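Local coordinates for sulfate permease family protein (Vibrio cholerae, PDB 4DGH), which probably acts as a transmembrane transporter of the sulfate permease (SulP) family, whose STAS domain is the part in this chain, at residues 51-56 with 83-88; 28-33 with 59-64; 36-41 with 71-76. One frame throughout, in Å; residues are numbered along the deposited sequence. Where two conformers were deposited one is given.

Interaction 1 lies at the centre of the STAS domain; interactions 2 and 3 lie farther out and are both partly buried. Interaction 1 joins strands 51-55 and 83-87 in the buried middle of the parallel sheet, through backbone hydrogen bonds and aliphatic packing. Interaction 2 lies about 15 Å away, centre to centre, where the loops leading into helices 32-44 and 64-78 meet through prolines, phenylalanine rings and one bridging water. Further along, those same two helices lie side by side in interaction 3, which is smaller, with an acidic outer part, a serine and a water, and Met73 beside Phe38 on the inner side. Leu52 of interaction 1 packs on Phe38, so the sheet core continues directly into the helix layer.

Interaction 1 (51-56 with 83-88); sequences ILILRL and KVLISG
Leu52 and Leu54 bond through their backbones to Lys83, Leu85 and Ser87, pairing strands 51-55 and 83-87 in parallel. Leu52 N donates to Lys83 O at 2.8 Å. The bond from Leu54 N to Leu85 O is almost perfectly straight, with 178° at the hydrogen. In return, Leu85 N and Ser87 N donate to Leu52 O and Leu54 O, the latter at a longer 3.1 Å; a third bond of the first kind runs from Leu56 N to Ser87 O.

The well-packed part centres on Leu85. Its CD1 lies 4.0 Å from Ile51 CG2, while its CD2 reaches Ile53 CG1 at 4.1 Å, so the forked end meets both isoleucines on that face. Beyond them, the Ser87 hydroxyl sits between its own backbone N and carbonyl carbon (chi1 58°), which sets OG 3.6 Å from Ile53 CG2; this buried oxygen has no polar partner in the model. On the opposite face Ile86 CG2 touches Leu56 CD1 at 3.7 Å. The looser end is at Lys83, partly exposed, whose extended chain leads away from Ile51 to a salt bridge with Glu125.

The pair belongs to a beta-alpha-beta unit completed by helix 64-78, which packs on Leu52, Leu54 and Val84. Helix 115-128 meets the other face at Ile51, Ile53 and Ser87. Strand 21-25 bonds to the far edge of strand 51-55, and toward the C-terminal ends of these two strands Arg55 O and Leu26 O both bind the potassium ion.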
# COMPACT_ATOMS: atom_id res chain seq x y z
N ILE A 51 14.99 20.70 7.30
CA ILE A 51 13.57 20.97 7.43
C ILE A 51 12.75 19.90 6.72
O ILE A 51 13.07 19.48 5.56
CB ILE A 51 13.18 22.36 6.84
CG1 ILE A 51 14.05 23.48 7.54
CG2 ILE A 51 11.66 22.63 6.97
CD1 ILE A 51 13.80 24.90 7.01
N LEU A 52 11.68 19.46 7.38
CA LEU A 52 10.75 18.51 6.76
C LEU A 52 9.32 19.08 6.83
O LEU A 52 8.80 19.32 7.94
CB LEU A 52 10.82 17.17 7.48
CG LEU A 52 9.72 16.19 7.05
CD1 LEU A 52 9.80 15.80 5.58
CD2 LEU A 52 9.65 14.97 7.95
N ILE A 53 8.70 19.28 5.66
CA ILE A 53 7.29 19.68 5.62
C ILE A 53 6.44 18.43 5.58
O ILE A 53 6.55 17.60 4.68
CB ILE A 53 6.97 20.64 4.47
CG1 ILE A 53 7.94 21.89 4.59
CG2 ILE A 53 5.50 21.02 4.43
CD1 ILE A 53 7.92 22.72 3.30
N LEU A 54 5.57 18.33 6.57
CA LEU A 54 4.61 17.28 6.64
C LEU A 54 3.23 17.78 6.18
O LEU A 54 2.59 18.57 6.88
CB LEU A 54 4.53 16.79 8.08
CG LEU A 54 3.60 15.61 8.06
CD1 LEU A 54 4.35 14.41 7.47
CD2 LEU A 54 3.25 15.36 9.50
N ARG A 55 2.81 17.35 4.98
CA ARG A 55 1.52 17.79 4.34
C ARG A 55 0.34 16.95 4.87
O ARG A 55 0.38 15.74 4.79
CB ARG A 55 1.60 17.65 2.80
CG ARG A 55 2.81 18.42 2.22
CD ARG A 55 2.77 18.43 0.69
NE ARG A 55 1.60 19.16 0.20
CZ ARG A 55 1.31 19.33 -1.10
NH1 ARG A 55 2.08 18.84 -2.09
NH2 ARG A 55 0.29 20.05 -1.42
N LEU A 56 -0.65 17.62 5.43
CA LEU A 56 -1.81 17.00 6.01
C LEU A 56 -3.12 17.23 5.22
O LEU A 56 -4.18 16.88 5.69
CB LEU A 56 -1.98 17.61 7.41
CG LEU A 56 -0.90 17.41 8.46
CD1 LEU A 56 -1.50 17.61 9.86
CD2 LEU A 56 -0.43 16.02 8.40
N LYS A 83 13.84 20.07 11.85
CA LYS A 83 12.74 20.98 12.12
C LYS A 83 11.55 20.57 11.26
O LYS A 83 11.69 20.38 10.04
CB LYS A 83 13.18 22.39 11.74
CG LYS A 83 12.12 23.45 11.85
CD LYS A 83 12.75 24.86 11.68
CE LYS A 83 11.77 25.90 12.13
NZ LYS A 83 12.39 27.29 12.12
N VAL A 84 10.40 20.40 11.88
CA VAL A 84 9.24 19.87 11.22
C VAL A 84 8.22 20.98 11.09
O VAL A 84 7.92 21.68 12.12
CB VAL A 84 8.66 18.69 11.97
CG1 VAL A 84 7.33 18.20 11.31
CG2 VAL A 84 9.71 17.59 12.18
N LEU A 85 7.82 21.28 9.84
CA LEU A 85 6.68 22.16 9.60
C LEU A 85 5.46 21.29 9.23
O LEU A 85 5.62 20.23 8.65
CB LEU A 85 6.93 23.13 8.44
CG LEU A 85 7.88 24.33 8.57
CD1 LEU A 85 9.01 24.20 9.56
CD2 LEU A 85 8.29 24.96 7.25
N ILE A 86 4.25 21.81 9.51
CA ILE A 86 3.07 21.12 9.14
C ILE A 86 2.26 22.06 8.25
O ILE A 86 2.14 23.30 8.55
CB ILE A 86 2.30 20.81 10.41
CG1 ILE A 86 3.01 19.68 11.22
CG2 ILE A 86 0.84 20.49 10.07
CD1 ILE A 86 2.28 19.49 12.55
N SER A 87 1.70 21.54 7.16
CA SER A 87 0.80 22.37 6.32
C SER A 87 -0.47 21.63 5.97
O SER A 87 -0.49 20.44 5.98
CB SER A 87 1.50 22.75 5.01
OG SER A 87 1.93 21.61 4.24
N GLY A 88 -1.51 22.40 5.63
CA GLY A 88 -2.68 21.88 4.96
C GLY A 88 -3.73 21.19 5.84
O GLY A 88 -4.66 20.60 5.29

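Interaction 2 (28-33 with 59-64); sequences GPFFFA and VPFMDI
Apolar packing of Pro29 and Phe31 against Pro60, Phe61 and Met62 joins two loops, one following strand 21-25 and the other strand 51-55, just where each leads into its helix. Pro29 is central. Its CD rests 3.7 Å from Pro60 CD, the two proline side chains crossing at about a right angle. Its CB makes a CH-pi contact over the face of Phe61, 4.0 Å from the ring centroid, while its CG lies over the centre of the Phe30 ring. Phe30 CE1 in turn approaches Phe61 CZ.

A water ties the backbones together, donating to Pro29 O at 2.7 Å and to Phe61 O at 2.8 Å. Such loops at the C-terminal ends of parallel strands are the strand-to-helix turns of an alpha/beta fold: Phe31 occupies the N-cap of helix 32-44, and Asp63 that of helix 64-78, its OD1 capping Gly66 N.

Met62, present as selenomethionine, is bent at chi3 (72°) and brings CE to the edge of the Phe31 ring, near its plane and on the CZ side, although the modelled 3.3 Å from CE to Phe31 CZ is rather short. Asp63 OD2 bonds to Val23 N of the second subunit, whose Tyr24 meets Phe30 edge to face.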
# COMPACT_ATOMS: atom_id res chain seq x y z
N GLY A 28 -4.34 9.99 3.48
CA GLY A 28 -5.57 9.49 4.01
C GLY A 28 -5.54 9.43 5.51
O GLY A 28 -4.49 9.67 6.15
N PRO A 29 -6.68 9.10 6.12
CA PRO A 29 -6.63 9.02 7.55
C PRO A 29 -5.82 7.87 8.13
O PRO A 29 -5.50 7.92 9.29
CB PRO A 29 -8.07 8.94 7.97
CG PRO A 29 -8.80 8.44 6.76
CD PRO A 29 -7.93 8.54 5.57
N PHE A 30 -5.57 6.80 7.38
CA PHE A 30 -4.90 5.62 7.98
C PHE A 30 -3.48 5.60 7.44
O PHE A 30 -3.08 4.74 6.61
CB PHE A 30 -5.73 4.34 7.62
CG PHE A 30 -7.23 4.52 7.82
CD1 PHE A 30 -7.74 4.99 9.03
CD2 PHE A 30 -8.14 4.24 6.78
CE1 PHE A 30 -9.10 5.14 9.21
CE2 PHE A 30 -9.49 4.42 6.97
CZ PHE A 30 -9.98 4.86 8.19
N PHE A 31 -2.74 6.63 7.84
CA PHE A 31 -1.42 6.87 7.27
C PHE A 31 -0.41 6.07 8.08
O PHE A 31 0.74 6.22 7.87
CB PHE A 31 -1.09 8.37 7.31
CG PHE A 31 -1.25 8.96 8.72
CD1 PHE A 31 -0.23 8.83 9.66
CD2 PHE A 31 -2.44 9.61 9.08
CE1 PHE A 31 -0.36 9.35 10.95
CE2 PHE A 31 -2.56 10.11 10.37
CZ PHE A 31 -1.54 9.96 11.30
N PHE A 32 -0.86 5.17 8.96
CA PHE A 32 0.05 4.45 9.92
C PHE A 32 1.18 3.68 9.23
O PHE A 32 2.32 3.76 9.66
CB PHE A 32 -0.71 3.46 10.88
CG PHE A 32 -2.03 3.99 11.38
CD1 PHE A 32 -2.08 4.98 12.37
CD2 PHE A 32 -3.23 3.54 10.83
CE1 PHE A 32 -3.30 5.51 12.80
CE2 PHE A 32 -4.45 4.07 11.27
CZ PHE A 32 -4.49 5.06 12.23
N ALA A 33 0.87 2.93 8.19
CA ALA A 33 1.94 2.09 7.60
C ALA A 33 3.03 3.00 6.96
O ALA A 33 4.23 2.78 7.15
CB ALA A 33 1.39 1.06 6.58
N VAL A 59 -5.59 14.36 4.98
CA VAL A 59 -6.06 13.67 6.17
C VAL A 59 -7.40 14.25 6.57
O VAL A 59 -7.47 15.41 6.95
CB VAL A 59 -5.07 13.85 7.36
CG1 VAL A 59 -5.60 13.19 8.67
CG2 VAL A 59 -3.70 13.38 6.93
N PRO A 60 -8.49 13.48 6.45
CA PRO A 60 -9.79 14.09 6.71
C PRO A 60 -10.17 14.18 8.21
O PRO A 60 -10.98 15.01 8.58
CB PRO A 60 -10.78 13.16 5.93
CG PRO A 60 -10.08 11.85 5.90
CD PRO A 60 -8.62 12.13 5.84
N PHE A 61 -9.60 13.34 9.05
CA PHE A 61 -9.88 13.38 10.46
C PHE A 61 -8.72 12.62 11.12
O PHE A 61 -7.96 11.94 10.42
CB PHE A 61 -11.24 12.72 10.85
CG PHE A 61 -11.26 11.23 10.60
CD1 PHE A 61 -10.79 10.32 11.59
CD2 PHE A 61 -11.69 10.72 9.36
CE1 PHE A 61 -10.75 8.95 11.32
CE2 PHE A 61 -11.68 9.35 9.10
CZ PHE A 61 -11.17 8.47 10.09
N MSE A 62 -8.58 12.78 12.44
CA MSE A 62 -7.55 12.04 13.17
C MSE A 62 -8.15 11.67 14.50
O MSE A 62 -8.86 12.48 15.12
CB MSE A 62 -6.36 12.87 13.56
CG MSE A 62 -5.65 13.30 12.31
SE MSE A 62 -3.84 13.82 12.89
CE MSE A 62 -3.09 12.11 13.27
N ASP A 63 -7.99 10.41 14.90
CA ASP A 63 -8.40 10.01 16.22
C ASP A 63 -7.15 9.92 17.08
O ASP A 63 -6.01 10.18 16.60
CB ASP A 63 -9.27 8.68 16.16
CG ASP A 63 -8.56 7.52 15.49
OD1 ASP A 63 -7.33 7.39 15.66
OD2 ASP A 63 -9.24 6.71 14.75
N ILE A 64 -7.36 9.50 18.35
CA ILE A 64 -6.26 9.30 19.28
C ILE A 64 -5.16 8.42 18.70
O ILE A 64 -3.97 8.59 19.05
CB ILE A 64 -6.76 8.78 20.67
CG1 ILE A 64 -5.79 9.24 21.79
CG2 ILE A 64 -7.26 7.31 20.59
CD1 ILE A 64 -6.40 9.05 23.20
O HOH W 1 -6.01 9.98 10.92

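Interaction 3 (36-41 with 71-76); sequences ETFERV and EEMIQS
Glu39 leaves its helix with CG anti to the backbone N (chi1 -165°) and an extended chain, which carries it across to Glu72, Met73 and Ser76. Ser76 answers with OG set between its own N and carbonyl carbon, 3.2 Å from Glu39 CG. That hydroxyl has two hydrogen bonds: it donates to Met73 O, one turn back, at 2.8 Å, and accepts from a water that also donates to Glu39 O at 2.9 Å. The water thus links a helix carbonyl to the serine of the neighbouring helix, where no direct hydrogen bond crosses.

The outer part of the contact is acidic. Glu39 OE2 lies 3.5 Å from Glu72 CG and 4.3 Å from Glu72 OE2, the carboxylate planes turned 57° apart; this proximity of like charges may slightly raise the proton affinity of one or both. Toward the interior, Met73, a selenomethionine, extends its CE to the edge of the Phe38 ring, although the modelled closeness there is doubtful.

The helix segments run nearly parallel, their axes 10.0 Å apart at an angle of 11°, and lie over the sheet: the Phe38 ring stacks on Tyr24, and its CE2 meets Leu52 CD2 of strand 51-55. Phe32 of the third subunit also meets Phe38, and helix 102-106 packs on Glu71 and Ile74.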
# COMPACT_ATOMS: atom_id res chain seq x y z
N GLU A 36 5.19 4.68 9.51
CA GLU A 36 6.18 3.75 10.08
C GLU A 36 7.41 3.64 9.14
O GLU A 36 8.55 3.73 9.57
CB GLU A 36 5.56 2.36 10.26
CG GLU A 36 6.34 1.42 11.15
CD GLU A 36 5.76 0.01 11.14
OE1 GLU A 36 4.51 -0.16 11.02
OE2 GLU A 36 6.57 -0.94 11.22
N THR A 37 7.13 3.48 7.87
CA THR A 37 8.17 3.41 6.85
C THR A 37 9.02 4.68 6.82
O THR A 37 10.27 4.63 6.82
CB THR A 37 7.52 3.11 5.51
OG1 THR A 37 6.78 1.88 5.66
CG2 THR A 37 8.59 2.95 4.42
N PHE A 38 8.36 5.82 6.87
CA PHE A 38 9.07 7.06 6.71
C PHE A 38 9.97 7.31 7.92
O PHE A 38 11.10 7.78 7.79
CB PHE A 38 8.15 8.23 6.52
CG PHE A 38 8.85 9.39 5.95
CD1 PHE A 38 9.56 9.25 4.77
CD2 PHE A 38 8.94 10.58 6.62
CE1 PHE A 38 10.29 10.31 4.23
CE2 PHE A 38 9.62 11.66 6.05
CZ PHE A 38 10.34 11.51 4.87
N GLU A 39 9.45 6.97 9.09
CA GLU A 39 10.16 7.05 10.32
C GLU A 39 11.40 6.14 10.22
O GLU A 39 12.51 6.53 10.57
CB GLU A 39 9.15 6.59 11.37
CG GLU A 39 9.52 6.91 12.80
CD GLU A 39 8.38 6.58 13.80
OE1 GLU A 39 7.19 6.54 13.39
OE2 GLU A 39 8.71 6.35 15.00
N ARG A 40 11.22 4.92 9.70
CA ARG A 40 12.33 4.00 9.49
C ARG A 40 13.37 4.55 8.53
O ARG A 40 14.52 4.53 8.82
CB ARG A 40 11.81 2.59 9.12
CG ARG A 40 12.88 1.53 8.80
CD ARG A 40 12.32 0.09 8.77
NE ARG A 40 11.12 -0.08 7.92
CZ ARG A 40 9.87 -0.23 8.39
NH1 ARG A 40 9.66 -0.25 9.72
NH2 ARG A 40 8.84 -0.34 7.53
N VAL A 41 12.96 5.14 7.43
CA VAL A 41 13.87 5.69 6.45
C VAL A 41 14.68 6.84 7.08
O VAL A 41 15.90 6.91 6.92
CB VAL A 41 13.08 6.32 5.29
CG1 VAL A 41 14.04 7.12 4.39
CG2 VAL A 41 12.38 5.25 4.46
N GLU A 71 2.49 12.13 16.65
CA GLU A 71 3.40 12.55 17.71
C GLU A 71 4.77 11.80 17.73
O GLU A 71 5.83 12.42 17.80
CB GLU A 71 2.68 12.43 19.06
CG GLU A 71 3.65 12.71 20.19
CD GLU A 71 3.00 12.66 21.56
OE1 GLU A 71 1.92 12.00 21.68
OE2 GLU A 71 3.61 13.26 22.51
N GLU A 72 4.72 10.49 17.70
CA GLU A 72 5.90 9.63 17.75
C GLU A 72 6.76 9.90 16.52
O GLU A 72 7.97 10.05 16.66
CB GLU A 72 5.50 8.14 17.75
CG GLU A 72 6.70 7.20 17.71
CD GLU A 72 6.38 5.74 18.12
OE1 GLU A 72 5.32 5.18 17.69
OE2 GLU A 72 7.20 5.12 18.87
N MSE A 73 6.15 10.00 15.34
CA MSE A 73 6.91 10.35 14.13
C MSE A 73 7.65 11.67 14.25
O MSE A 73 8.82 11.77 13.90
CB MSE A 73 5.93 10.42 12.96
CG MSE A 73 6.72 10.26 11.68
SE MSE A 73 5.50 10.67 10.18
CE MSE A 73 6.55 10.43 8.56
N ILE A 74 6.97 12.69 14.73
CA ILE A 74 7.62 13.99 14.87
C ILE A 74 8.72 13.96 15.90
O ILE A 74 9.78 14.62 15.74
CB ILE A 74 6.56 15.04 15.28
CG1 ILE A 74 5.64 15.29 14.07
CG2 ILE A 74 7.27 16.34 15.68
CD1 ILE A 74 4.39 16.07 14.44
N GLN A 75 8.45 13.29 17.02
CA GLN A 75 9.51 13.08 18.05
C GLN A 75 10.77 12.43 17.46
O GLN A 75 11.85 12.83 17.75
CB GLN A 75 8.99 12.26 19.22
CG GLN A 75 8.17 13.13 20.16
CD GLN A 75 7.35 12.35 21.17
OE1 GLN A 75 7.18 11.13 21.07
NE2 GLN A 75 6.83 13.07 22.17
N SER A 76 10.56 11.42 16.62
CA SER A 76 11.65 10.71 15.99
C SER A 76 12.43 11.61 15.01
O SER A 76 13.64 11.50 14.93
CB SER A 76 11.15 9.42 15.32
OG SER A 76 10.65 9.70 14.01
O HOH W 2 12.85 8.73 12.35